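Local coordinates for agarase (Pseudoalteromonas fuliginea, PDB 6XJ9), which probably hydrolyses the beta-1,4 linkages of agarose, as a glycoside hydrolase of family 50, at residues F153-L157 / R158-D162; P212-N215 / T216-T220; G227-A230 / K231-F234; A356-V359 / R360-F364. All blocks are in the same frame, centred on the assembly; numbering follows the deposited sequence.

Interaction 1 of 4, residues F153-L157 / R158-D162; sequences FTSGL and RSNPD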
loop_
_atom_site.group_PDB
_atom_site.type_symbol
_atom_site.label_atom_id
_atom_site.label_comp_id
_atom_site.label_asym_id
_atom_site.label_seq_id
_atom_site.Cartn_x
_atom_site.Cartn_y
_atom_site.Cartn_z
ATOM N N PHE A 153 20.264 3.637 26.139
ATOM C CA PHE A 153 19.867 5.070 26.213
ATOM C C PHE A 153 19.332 5.410 27.606
ATOM O O PHE A 153 18.561 4.650 28.191
ATOM C CB PHE A 153 18.849 5.414 25.120
ATOM C CG PHE A 153 19.414 5.591 23.731
ATOM C CD1 PHE A 153 20.363 6.569 23.463
ATOM C CD2 PHE A 153 18.978 4.797 22.679
ATOM C CE1 PHE A 153 20.873 6.735 22.182
ATOM C CE2 PHE A 153 19.485 4.966 21.397
ATOM C CZ PHE A 153 20.433 5.934 21.151
ATOM N N THR A 154 19.751 6.577 28.115
ATOM C CA THR A 154 19.239 7.159 29.347
ATOM C C THR A 154 17.843 7.743 29.113
ATOM O O THR A 154 17.237 8.287 30.034
ATOM C CB THR A 154 20.185 8.244 29.884
ATOM O OG1 THR A 154 20.609 9.064 28.793
ATOM C CG2 THR A 154 21.392 7.687 30.609
ATOM N N SER A 155 17.346 7.638 27.873
ATOM C CA SER A 155 16.026 8.135 27.520
ATOM C C SER A 155 14.957 7.096 27.857
ATOM O O SER A 155 13.782 7.430 27.979
ATOM C CB SER A 155 15.972 8.496 26.064
ATOM O OG SER A 155 16.020 7.323 25.260
ATOM N N GLY A 156 15.376 5.829 27.961
ATOM C CA GLY A 156 14.463 4.719 28.158
ATOM C C GLY A 156 13.755 4.308 26.866
ATOM O O GLY A 156 12.811 3.526 26.908
ATOM N N LEU A 157 14.213 4.849 25.731
ATOM C CA LEU A 157 13.738 4.455 24.417
ATOM C C LEU A 157 14.801 3.583 23.756
ATOM O O LEU A 157 15.950 4.004 23.649
ATOM C CB LEU A 157 13.510 5.714 23.572
ATOM C CG LEU A 157 12.171 6.428 23.749
ATOM C CD1 LEU A 157 12.158 7.297 24.999
ATOM C CD2 LEU A 157 11.866 7.279 22.523
ATOM N N ARG A 158 14.409 2.396 23.267
ATOM C CA ARG A 158 15.371 1.522 22.605
ATOM C C ARG A 158 16.042 2.283 21.459
ATOM O O ARG A 158 17.262 2.247 21.328
ATOM C CB ARG A 158 14.745 0.192 22.167
ATOM C CG ARG A 158 15.745 -0.799 21.576
ATOM C CD ARG A 158 15.568 -2.221 22.079
ATOM N NE ARG A 158 15.973 -2.339 23.474
ATOM C CZ ARG A 158 15.448 -3.176 24.365
ATOM N NH1 ARG A 158 14.471 -3.994 24.023
ATOM N NH2 ARG A 158 15.899 -3.186 25.607
ATOM N N SER A 159 15.234 2.989 20.663
ATOM C CA SER A 159 15.737 3.900 19.649
ATOM C C SER A 159 15.104 5.280 19.823
ATOM O O SER A 159 13.883 5.401 19.955
ATOM C CB SER A 159 15.504 3.351 18.274
ATOM O OG SER A 159 16.019 4.230 17.288
ATOM N N ASN A 160 15.962 6.311 19.815
ATOM C CA ASN A 160 15.607 7.690 20.110
ATOM C C ASN A 160 15.121 8.402 18.845
ATOM O O ASN A 160 15.417 7.977 17.733
ATOM C CB ASN A 160 16.833 8.472 20.605
ATOM C CG ASN A 160 17.066 8.443 22.101
ATOM O OD1 ASN A 160 16.194 8.072 22.879
ATOM N ND2 ASN A 160 18.238 8.893 22.520
ATOM N N PRO A 161 14.414 9.552 18.958
ATOM C CA PRO A 161 14.221 10.440 17.809
ATOM C C PRO A 161 15.591 10.875 17.297
ATOM O O PRO A 161 16.565 10.861 18.043
ATOM C CB PRO A 161 13.578 11.697 18.425
ATOM C CG PRO A 161 12.917 11.197 19.696
ATOM C CD PRO A 161 13.825 10.094 20.195
ATOM N N ASP A 162 15.646 11.262 16.024
ATOM C CA ASP A 162 16.817 11.891 15.434
ATOM C C ASP A 162 17.209 13.119 16.255
ATOM O O ASP A 162 16.345 13.795 16.813
ATOM C CB ASP A 162 16.530 12.309 13.994
ATOM C CG ASP A 162 16.334 11.140 13.047
ATOM O OD1 ASP A 162 16.697 10.009 13.427
ATOM O OD2 ASP A 162 15.839 11.377 11.928
#
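The very short hydrogen bond from Ser155 OG to Asn160 OD1, 2.5 Å long, is what stands out here. The hydroxyl lies in the plane of the amide carbonyl and meets one of its lone pairs. The same hydroxyl accepts the backbone N-H of Leu157, with 3.1 Å from Leu157 N to Ser155 OG and an N-H...O angle of 158°, which makes an ST turn. Ser155 OG sits between its own backbone N and carbonyl carbon (chi1 70°), and from there it can serve both partners. The result is a relay from peptide N-H to hydroxyl to amide oxygen, with the buried hydroxyl used both as acceptor and as donor.

The other end of the Asn160 amide lies over one face of the Phe153 ring, with Asn160 ND2 3.3 Å from Phe153 CD1. Amide and ring planes are 30° apart, so the amide lies tilted over the ring's rim. ND2 also bonds to Asp139, so both ends of the amide are held and its rotation is fixed. At the edge of the same ring, Phe153 CD2 comes within 3.4 Å of Arg158 O. The ring is poorly ordered, and both of its contacts are to be read with caution. Leu157 adds an apolar touch, its CD2 4.1 Å from Pro161 CD.

The whole piece is an irregular loop between strands 128-134 and 169-174 of the carbohydrate-binding-module-like domain. It reaches out to the rest of the chain: Arg158 pairs through its backbone with Gly729, Ser159 OG bonds to Phe679 O, and Ser155 O receives Arg360 from helix 358-361.

Interaction 2 of 4, residues P212-N215 / T216-T220; sequences PQFN and TAFLT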
loop_
_atom_site.group_PDB
_atom_site.type_symbol
_atom_site.label_atom_id
_atom_site.label_comp_id
_atom_site.label_asym_id
_atom_site.label_seq_id
_atom_site.Cartn_x
_atom_site.Cartn_y
_atom_site.Cartn_z
ATOM N N PRO A 212 25.415 17.761 12.323
ATOM C CA PRO A 212 24.763 19.073 12.370
ATOM C C PRO A 212 24.448 19.470 13.815
ATOM O O PRO A 212 24.607 18.662 14.728
ATOM C CB PRO A 212 23.468 18.862 11.570
ATOM C CG PRO A 212 23.748 17.650 10.697
ATOM C CD PRO A 212 24.661 16.775 11.531
ATOM N N GLN A 213 23.992 20.714 14.009
ATOM C CA GLN A 213 23.633 21.239 15.317
ATOM C C GLN A 213 22.714 20.262 16.058
ATOM O O GLN A 213 21.724 19.798 15.493
ATOM C CB GLN A 213 22.954 22.601 15.148
ATOM C CG GLN A 213 22.794 23.379 16.450
ATOM C CD GLN A 213 21.963 24.635 16.302
ATOM O OE1 GLN A 213 21.722 25.128 15.201
ATOM N NE2 GLN A 213 21.508 25.167 17.425
ATOM N N PHE A 214 23.072 19.961 17.317
ATOM C CA PHE A 214 22.320 19.108 18.231
ATOM C C PHE A 214 20.975 19.750 18.571
ATOM O O PHE A 214 20.936 20.831 19.146
ATOM C CB PHE A 214 23.146 18.848 19.498
ATOM C CG PHE A 214 22.488 17.986 20.548
ATOM C CD1 PHE A 214 22.114 16.677 20.272
ATOM C CD2 PHE A 214 22.233 18.486 21.816
ATOM C CE1 PHE A 214 21.494 15.890 21.231
ATOM C CE2 PHE A 214 21.618 17.699 22.778
ATOM C CZ PHE A 214 21.249 16.401 22.486
ATOM N N ASN A 215 19.866 19.087 18.210
ATOM C CA ASN A 215 18.555 19.571 18.623
ATOM C C ASN A 215 18.279 19.124 20.055
ATOM O O ASN A 215 17.872 17.990 20.292
ATOM C CB ASN A 215 17.428 19.183 17.662
ATOM C CG ASN A 215 16.040 19.423 18.225
ATOM O OD1 ASN A 215 15.866 20.150 19.200
ATOM N ND2 ASN A 215 15.042 18.787 17.633
ATOM N N THR A 216 18.444 20.070 20.983
ATOM C CA THR A 216 18.365 19.829 22.414
ATOM C C THR A 216 16.932 19.477 22.819
ATOM O O THR A 216 16.710 18.913 23.889
ATOM C CB THR A 216 18.914 21.035 23.190
ATOM O OG1 THR A 216 18.152 22.175 22.788
ATOM C CG2 THR A 216 20.368 21.320 22.886
ATOM N N ALA A 217 15.966 19.802 21.955
ATOM C CA ALA A 217 14.568 19.517 22.247
ATOM C C ALA A 217 14.119 18.201 21.597
ATOM O O ALA A 217 12.924 17.980 21.426
ATOM C CB ALA A 217 13.706 20.684 21.809
ATOM N N PHE A 218 15.059 17.301 21.278
ATOM C CA PHE A 218 14.710 16.120 20.495
ATOM C C PHE A 218 13.900 15.107 21.308
ATOM O O PHE A 218 13.242 14.246 20.724
ATOM C CB PHE A 218 15.940 15.451 19.877
ATOM C CG PHE A 218 16.725 14.539 20.787
ATOM C CD1 PHE A 218 17.487 15.052 21.830
ATOM C CD2 PHE A 218 16.749 13.170 20.573
ATOM C CE1 PHE A 218 18.224 14.215 22.660
ATOM C CE2 PHE A 218 17.492 12.330 21.391
ATOM C CZ PHE A 218 18.238 12.852 22.429
ATOM N N LEU A 219 13.979 15.173 22.641
ATOM C CA LEU A 219 13.175 14.289 23.476
ATOM C C LEU A 219 12.074 15.078 24.182
ATOM O O LEU A 219 11.452 14.567 25.110
ATOM C CB LEU A 219 14.070 13.587 24.503
ATOM C CG LEU A 219 15.032 12.536 23.947
ATOM C CD1 LEU A 219 16.082 12.159 24.989
ATOM C CD2 LEU A 219 14.284 11.291 23.476
ATOM N N THR A 220 11.841 16.316 23.738
ATOM C CA THR A 220 10.878 17.206 24.374
ATOM C C THR A 220 9.565 17.137 23.608
ATOM O O THR A 220 9.528 17.416 22.406
ATOM C CB THR A 220 11.411 18.645 24.449
ATOM O OG1 THR A 220 12.585 18.585 25.253
ATOM C CG2 THR A 220 10.426 19.616 25.062
#
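Asn215 serves the turn that follows it with both of its oxygens. Its side-chain OD1 accepts the backbone N-H of Ala217, 2.8 Å from OD1 to N with an N-H...O angle of 141°, and this closes an Asx turn. CG lies opposite the backbone N (chi1 168°) and beside the carbonyl carbon, which carries the amide forward over the next peptides. The donor approaches from well above the plane of the OD1 carbonyl, not on a lone pair. The main-chain oxygen does the second job: Phe218 N reaches Asn215 O at 3.1 Å, a weak bond that spans the type I turn from Asn215 to Phe218. A second type I turn overlaps the first, and there Thr220 N donates to Ala217 O at 3.0 Å. Thr220 O in turn accepts from Lys231 NZ. With an alanine here in place of the asparagine, the N-H of Ala217 would probably lose its side-chain acceptor, and the turn would rely more on its weak backbone bond.

The apolar part lies between the two phenylalanines. Phe214 CZ meets Phe218 CE1 at 3.7 Å, with the ring planes 61° apart, so the rings pack obliquely. The methyl of Thr216 comes up to Phe214 as well, CG2 to CD2 3.6 Å, while Leu219 CG sits over the centre of a Phe218 face.

The chain here is leaving strand 199-210 on its way to helix 242-252, near the protein surface. Asn215 pairs through its backbone with Thr163, and Phe214 makes an edge-to-face contact with His138, so the turns lie against the loop between strands 128-134 and 169-174.

Interaction 3 of 4, residues G227-A230 / K231-F234; sequences GQNA and KQEF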
loop_
_atom_site.group_PDB
_atom_site.type_symbol
_atom_site.label_atom_id
_atom_site.label_comp_id
_atom_site.label_asym_id
_atom_site.label_seq_id
_atom_site.Cartn_x
_atom_site.Cartn_y
_atom_site.Cartn_z
ATOM N N GLY A 227 -0.918 9.489 22.570
ATOM C CA GLY A 227 0.259 8.636 22.608
ATOM C C GLY A 227 0.933 8.528 21.243
ATOM O O GLY A 227 1.663 7.570 20.994
ATOM N N GLN A 228 0.696 9.525 20.379
ATOM C CA GLN A 228 1.225 9.523 19.023
ATOM C C GLN A 228 2.472 10.399 18.955
ATOM O O GLN A 228 2.745 11.172 19.868
ATOM C CB GLN A 228 0.182 10.022 18.019
ATOM C CG GLN A 228 -1.140 9.253 18.035
ATOM C CD GLN A 228 -2.113 9.860 17.048
ATOM O OE1 GLN A 228 -2.577 9.204 16.113
ATOM N NE2 GLN A 228 -2.399 11.143 17.220
ATOM N N ASN A 229 3.237 10.228 17.874
ATOM C CA ASN A 229 4.327 11.108 17.504
ATOM C C ASN A 229 3.731 12.508 17.325
ATOM O O ASN A 229 2.957 12.732 16.396
ATOM C CB ASN A 229 4.970 10.591 16.216
ATOM C CG ASN A 229 6.228 11.314 15.786
ATOM O OD1 ASN A 229 6.340 12.525 15.943
ATOM N ND2 ASN A 229 7.156 10.585 15.177
ATOM N N ALA A 230 4.076 13.432 18.232
ATOM C CA ALA A 230 3.453 14.747 18.252
ATOM C C ALA A 230 3.976 15.600 17.099
ATOM O O ALA A 230 3.205 16.276 16.426
ATOM C CB ALA A 230 3.702 15.412 19.581
ATOM N N LYS A 231 5.283 15.529 16.854
ATOM C CA LYS A 231 5.955 16.505 16.009
ATOM C C LYS A 231 5.859 16.120 14.538
ATOM O O LYS A 231 6.005 16.983 13.681
ATOM C CB LYS A 231 7.401 16.708 16.472
ATOM C CG LYS A 231 7.512 17.275 17.882
ATOM C CD LYS A 231 8.797 16.867 18.556
ATOM C CE LYS A 231 9.439 18.005 19.311
ATOM N NZ LYS A 231 10.774 17.602 19.811
ATOM N N GLN A 232 5.615 14.835 14.253
ATOM C CA GLN A 232 5.580 14.367 12.872
ATOM C C GLN A 232 4.143 14.052 12.453
ATOM O O GLN A 232 3.340 13.565 13.254
ATOM C CB GLN A 232 6.472 13.129 12.684
ATOM C CG GLN A 232 7.965 13.393 12.877
ATOM C CD GLN A 232 8.847 12.196 12.593
ATOM O OE1 GLN A 232 8.995 11.285 13.405
ATOM N NE2 GLN A 232 9.475 12.206 11.430
ATOM N N GLU A 233 3.845 14.315 11.172
ATOM C CA GLU A 233 2.627 13.842 10.528
ATOM C C GLU A 233 2.894 12.452 9.945
ATOM O O GLU A 233 3.942 12.220 9.352
ATOM C CB GLU A 233 2.199 14.826 9.434
ATOM C CG GLU A 233 0.799 14.591 8.895
ATOM C CD GLU A 233 -0.320 14.703 9.917
ATOM O OE1 GLU A 233 -0.224 15.563 10.820
ATOM O OE2 GLU A 233 -1.279 13.920 9.819
ATOM N N PHE A 234 1.950 11.523 10.136
ATOM C CA PHE A 234 2.104 10.180 9.597
ATOM C C PHE A 234 0.729 9.690 9.161
ATOM O O PHE A 234 -0.278 10.161 9.686
ATOM C CB PHE A 234 2.777 9.242 10.613
ATOM C CG PHE A 234 2.099 9.172 11.962
ATOM C CD1 PHE A 234 2.443 10.056 12.978
ATOM C CD2 PHE A 234 1.105 8.236 12.214
ATOM C CE1 PHE A 234 1.811 10.007 14.212
ATOM C CE2 PHE A 234 0.474 8.182 13.450
ATOM C CZ PHE A 234 0.828 9.069 14.448
HETATM O O HOH W 1 7.395 13.605 18.030
#
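This is a local, largely polar turn contact, in which Asn229 gathers the residues just after it within the long connection between strand 199-210 and helix 242-252. Its OD1 takes three donors: Gln232 N at 3.0 Å, Lys231 N in a weak bond at 3.3 Å, and a water 2.6 Å away. That water also accepts from Lys231 N, so the weak bond is backed by a bridge. ND2 of the same amide donates to Gln232 OE1 at 2.6 Å with an N-H...O angle of 145°, and the two amide planes are turned 52° against each other. Gly677 O is a second acceptor for this buried nitrogen. A leucine here in place of the asparagine would probably leave the N-H of Gln232 without its acceptor and set the Gln232 amide free to turn.

Phe234 closes the other side of the turn with its ring edge. Phe234 CZ meets Gln228 CB at 3.8 Å, and Phe234 CE1 lies 3.7 Å from Asn229 O, both partners near the ring plane. Lys237 NZ bonds to Asn229 O and Gln232 O, tying the backbone carbonyls together, while Glu233 packs on Thr100 of the second subunit.

The firmer backbone bond comes from three residues on and the weak, Asx-turn-like one from two, a pattern resembling side-chain capping, here with no regular helix following it.

Interaction 4 of 4, residues A356-V359 / R360-F364; sequences ASQV and RKNLF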
loop_
_atom_site.group_PDB
_atom_site.type_symbol
_atom_site.label_atom_id
_atom_site.label_comp_id
_atom_site.label_asym_id
_atom_site.label_seq_id
_atom_site.Cartn_x
_atom_site.Cartn_y
_atom_site.Cartn_z
ATOM N N ALA A 356 10.985 11.391 39.224
ATOM C CA ALA A 356 12.198 10.604 39.378
ATOM C C ALA A 356 13.078 10.746 38.135
ATOM O O ALA A 356 14.301 10.687 38.239
ATOM C CB ALA A 356 11.869 9.162 39.675
ATOM N N SER A 357 12.454 10.930 36.964
ATOM C CA SER A 357 13.202 11.201 35.743
ATOM C C SER A 357 12.611 12.395 35.000
ATOM O O SER A 357 11.524 12.295 34.420
ATOM C CB SER A 357 13.267 10.002 34.838
ATOM O OG SER A 357 13.804 10.377 33.575
ATOM N N GLN A 358 13.364 13.504 35.001
ATOM C CA GLN A 358 12.978 14.715 34.293
ATOM C C GLN A 358 12.889 14.429 32.796
ATOM O O GLN A 358 11.999 14.946 32.117
ATOM C CB GLN A 358 13.952 15.864 34.586
ATOM C CG GLN A 358 13.627 16.628 35.861
ATOM C CD GLN A 358 12.309 17.365 35.790
ATOM O OE1 GLN A 358 11.782 17.651 34.717
ATOM N NE2 GLN A 358 11.753 17.671 36.949
ATOM N N VAL A 359 13.812 13.594 32.301
ATOM C CA VAL A 359 13.876 13.265 30.885
ATOM C C VAL A 359 12.595 12.544 30.480
ATOM O O VAL A 359 12.026 12.863 29.437
ATOM C CB VAL A 359 15.148 12.470 30.516
ATOM C CG1 VAL A 359 15.096 11.919 29.102
ATOM C CG2 VAL A 359 16.398 13.322 30.688
ATOM N N ARG A 360 12.138 11.597 31.310
ATOM C CA ARG A 360 10.899 10.881 31.024
ATOM C C ARG A 360 9.702 11.830 31.086
ATOM O O ARG A 360 8.858 11.817 30.195
ATOM C CB ARG A 360 10.684 9.676 31.945
ATOM C CG ARG A 360 11.701 8.552 31.788
ATOM C CD ARG A 360 11.675 7.836 30.446
ATOM N NE ARG A 360 10.382 7.232 30.144
ATOM C CZ ARG A 360 10.119 6.497 29.062
ATOM N NH1 ARG A 360 11.069 6.227 28.176
ATOM N NH2 ARG A 360 8.907 6.008 28.887
ATOM N N LYS A 361 9.622 12.643 32.141
ATOM C CA LYS A 361 8.483 13.539 32.303
ATOM C C LYS A 361 8.288 14.356 31.026
ATOM O O LYS A 361 7.170 14.464 30.529
ATOM C CB LYS A 361 8.627 14.418 33.553
ATOM C CG LYS A 361 7.532 15.464 33.749
ATOM C CD LYS A 361 7.839 16.456 34.861
ATOM C CE LYS A 361 6.958 17.690 34.846
ATOM N NZ LYS A 361 6.955 18.361 33.520
ATOM N N ASN A 362 9.393 14.864 30.462
ATOM C CA ASN A 362 9.332 15.878 29.415
ATOM C C ASN A 362 9.025 15.290 28.035
ATOM O O ASN A 362 8.799 16.043 27.084
ATOM C CB ASN A 362 10.571 16.775 29.427
ATOM C CG ASN A 362 10.554 17.732 30.602
ATOM O OD1 ASN A 362 9.535 18.367 30.875
ATOM N ND2 ASN A 362 11.674 17.841 31.302
ATOM N N LEU A 363 8.995 13.954 27.932
ATOM C CA LEU A 363 8.607 13.292 26.691
ATOM C C LEU A 363 7.177 13.667 26.308
ATOM O O LEU A 363 6.865 13.727 25.127
ATOM C CB LEU A 363 8.690 11.771 26.856
ATOM C CG LEU A 363 10.064 11.162 27.143
ATOM C CD1 LEU A 363 9.890 9.731 27.637
ATOM C CD2 LEU A 363 10.968 11.198 25.915
ATOM N N PHE A 364 6.318 13.891 27.314
ATOM C CA PHE A 364 4.870 13.874 27.159
ATOM C C PHE A 364 4.280 15.285 27.110
ATOM O O PHE A 364 4.513 16.088 28.024
ATOM C CB PHE A 364 4.258 13.050 28.297
ATOM C CG PHE A 364 4.779 11.634 28.378
ATOM C CD1 PHE A 364 4.445 10.698 27.406
ATOM C CD2 PHE A 364 5.618 11.239 29.411
ATOM C CE1 PHE A 364 4.933 9.399 27.470
ATOM C CE2 PHE A 364 6.105 9.940 29.482
ATOM C CZ PHE A 364 5.767 9.024 28.507
#
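Ser357 and Arg360 make the tight part of this helical turn. Ser357 is the N-cap: its OG accepts from Arg360 N at 3.1 Å, with an N-H...O angle of 163°. OG stands opposite its own backbone N (chi1 170°), which swings it over the start of the helix to meet that N-H. The same oxygen lies 3.3 Å from Arg360 CG, so the arginine stem is packed against the cap. Ser357 O then takes Lys361 N at 3.0 Å, the first i to i+4 bond of the helix. Beyond the stem the Arg360 chain bends repeatedly, and Leu363 CD1 covers the middle of one guanidinium face, 3.5 Å above its plane. The charged group is buried, yet it is gripped by carbonyls, among them Leu316 O and Thr723 O.

The opposite character belongs to Gln358 and Val359, which are exposed, and to the partly exposed Lys361 and Asn362. Asn362 N bonds to Gln358 O at 3.1 Å. Gln358 OE1 and Lys361 CD lie 4.1 Å apart, the two chains running side by side.

The short helix 358-361 follows strand 354-355 after two residues. Ala356 and Ser357 pair with Gly318 of strand 315-320, while Asn362 and Leu363 pair with Lys221 and Val223 of the connection between strand 199-210 and helix 242-252.

In the fold
The four contacts lie on one side of the chain, where loops of the carbohydrate-binding-module-like region meet other parts of the chain. Interaction 1 is the most buried; interaction 2 lies at the surface; interactions 3 and 4 are partly buried. Interactions 2 and 3 share the connection between strand 199-210 and helix 242-252, where Lys231 reaches back to Thr220 O. Interaction 1 touches interaction 2 through Pro161 on Leu219, and interaction 4 through the Arg360 guanidinium, which bonds to Ser155 O and packs on Leu157. Asparagine amides order interactions 1 to 3: one lies over an aromatic ring, in interaction 2 an amide oxygen closes an Asx turn, and in interaction 3 it gathers two backbone N-H groups and a water. In interaction 4 a serine instead caps the start of a short helix.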